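Local coordinates for lombricine kinase (Urechis caupo, PDB 3JPZ), which catalyses the reversible transfer of a phosphoryl group between ATP and the guanidino compound lombricine, as a member of the phosphagen kinase family, at residues L61-D65 with E66-E70. Sequence-based numbering, arbitrary orientation.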
loop_
_atom_site.group_PDB
_atom_site.type_symbol
_atom_site.label_atom_id
_atom_site.label_comp_id
_atom_site.label_asym_id
_atom_site.label_seq_id
_atom_site.Cartn_x
_atom_site.Cartn_y
_atom_site.Cartn_z
ATOM N N LEU A 61 -4.993 7.755 12.555
ATOM C CA LEU A 61 -6.426 7.876 12.312
ATOM C C LEU A 61 -6.677 8.695 11.059
ATOM O O LEU A 61 -6.083 9.745 10.869
ATOM C CB LEU A 61 -7.115 8.538 13.505
ATOM C CG LEU A 61 -8.627 8.712 13.377
ATOM C CD1 LEU A 61 -9.298 7.349 13.315
ATOM C CD2 LEU A 61 -9.182 9.537 14.529
ATOM N N ILE A 62 -7.577 8.224 10.206
ATOM C CA ILE A 62 -7.889 8.953 8.988
ATOM C C ILE A 62 -9.349 8.753 8.590
ATOM O O ILE A 62 -9.895 7.663 8.705
ATOM C CB ILE A 62 -6.954 8.534 7.843
ATOM C CG1 ILE A 62 -7.181 9.429 6.623
ATOM C CG2 ILE A 62 -7.163 7.065 7.508
ATOM C CD1 ILE A 62 -6.035 9.429 5.635
ATOM N N ALA A 63 -9.991 9.829 8.157
ATOM C CA ALA A 63 -11.384 9.761 7.752
ATOM C C ALA A 63 -11.478 9.198 6.355
ATOM O O ALA A 63 -10.744 9.607 5.456
ATOM C CB ALA A 63 -12.026 11.149 7.816
ATOM N N GLY A 64 -12.372 8.238 6.176
ATOM C CA GLY A 64 -12.708 7.786 4.844
ATOM C C GLY A 64 -13.634 8.787 4.180
ATOM O O GLY A 64 -13.708 8.873 2.954
ATOM N N ASP A 65 -14.349 9.546 4.999
ATOM C CA ASP A 65 -15.307 10.522 4.498
ATOM C C ASP A 65 -15.711 11.508 5.592
ATOM O O ASP A 65 -15.305 11.373 6.744
ATOM C CB ASP A 65 -16.536 9.822 3.904
ATOM C CG ASP A 65 -17.392 9.095 4.950
ATOM O OD1 ASP A 65 -17.034 9.072 6.145
ATOM O OD2 ASP A 65 -18.445 8.539 4.563
ATOM N N GLU A 66 -16.505 12.505 5.224
ATOM C CA GLU A 66 -16.844 13.580 6.144
ATOM C C GLU A 66 -17.580 12.993 7.334
ATOM O O GLU A 66 -17.386 13.410 8.479
ATOM C CB GLU A 66 -17.715 14.625 5.442
ATOM C CG GLU A 66 -18.350 15.621 6.379
ATOM C CD GLU A 66 -18.904 16.834 5.659
ATOM O OE1 GLU A 66 -19.076 16.784 4.423
ATOM O OE2 GLU A 66 -19.169 17.841 6.337
ATOM N N GLU A 67 -18.403 11.993 7.040
ATOM C CA GLU A 67 -19.263 11.371 8.026
ATOM C C GLU A 67 -18.434 10.616 9.064
ATOM O O GLU A 67 -18.895 10.344 10.166
ATOM C CB GLU A 67 -20.247 10.431 7.326
ATOM C CG GLU A 67 -21.403 11.141 6.601
ATOM C CD GLU A 67 -21.022 11.714 5.235
ATOM O OE1 GLU A 67 -19.845 11.619 4.829
ATOM O OE2 GLU A 67 -21.912 12.268 4.554
ATOM N N SER A 68 -17.202 10.289 8.706
ATOM C CA SER A 68 -16.306 9.592 9.618
ATOM C C SER A 68 -16.194 10.293 10.963
ATOM O O SER A 68 -16.140 9.644 12.000
ATOM C CB SER A 68 -14.918 9.467 9.000
ATOM O OG SER A 68 -14.909 8.489 7.982
ATOM N N TYR A 69 -16.156 11.616 10.951
ATOM C CA TYR A 69 -15.983 12.373 12.191
ATOM C C TYR A 69 -17.160 12.224 13.155
ATOM O O TYR A 69 -16.997 12.331 14.365
ATOM C CB TYR A 69 -15.714 13.845 11.871
ATOM C CG TYR A 69 -14.318 14.071 11.338
ATOM C CD1 TYR A 69 -13.244 14.213 12.205
ATOM C CD2 TYR A 69 -14.066 14.115 9.977
ATOM C CE1 TYR A 69 -11.968 14.411 11.731
ATOM C CE2 TYR A 69 -12.796 14.316 9.494
ATOM C CZ TYR A 69 -11.746 14.464 10.381
ATOM O OH TYR A 69 -10.463 14.662 9.925
ATOM N N GLU A 70 -18.350 11.963 12.635
ATOM C CA GLU A 70 -19.492 11.801 13.518
ATOM C C GLU A 70 -19.753 10.329 13.863
ATOM O O GLU A 70 -19.954 10.004 15.023
ATOM C CB GLU A 70 -20.737 12.476 12.940
ATOM C CG GLU A 70 -21.044 12.118 11.508
ATOM C CD GLU A 70 -22.480 12.428 11.132
ATOM O OE1 GLU A 70 -22.990 13.491 11.547
ATOM O OE2 GLU A 70 -23.099 11.606 10.422
#
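D65 OD1 takes two bonds from S68: the hydroxyl OG reaches it at 2.9 Å, on the anti side and 26° out of the carboxylate plane, and the backbone N approaches at 2.8 Å in a weak, bent bond. With chi1 at 68°, CG of D65 sits between its own N and carbonyl carbon, which brings OD1 back to the N and OG of S68. S68 N also donates to D65 O at 2.9 Å, closing a type I turn from D65 to S68. S68 OG is in turn met by G64 N, 3.1 Å away in a weak bond, and therefore links the incoming loop to the cap. The other carboxylate oxygen, D65 OD2, is held by H40 and T38; it lies 3.4 Å from E67 OE1, a like-charge approach that these two partners probably ease. Next to these bonds, A63 CB packs on S68 CB at 3.5 Å and obliquely on Y69 CE2 at 3.7 Å, while Y69 OH bonds to the C268 carbonyl. An aspartate whose side chain accepts from the backbone N three residues on, across a type I turn, makes a capping bond of the kind found where a chain enters a helix, here the short one that S68 and Y69 belong to, in the phosphagen kinase N-terminal domain.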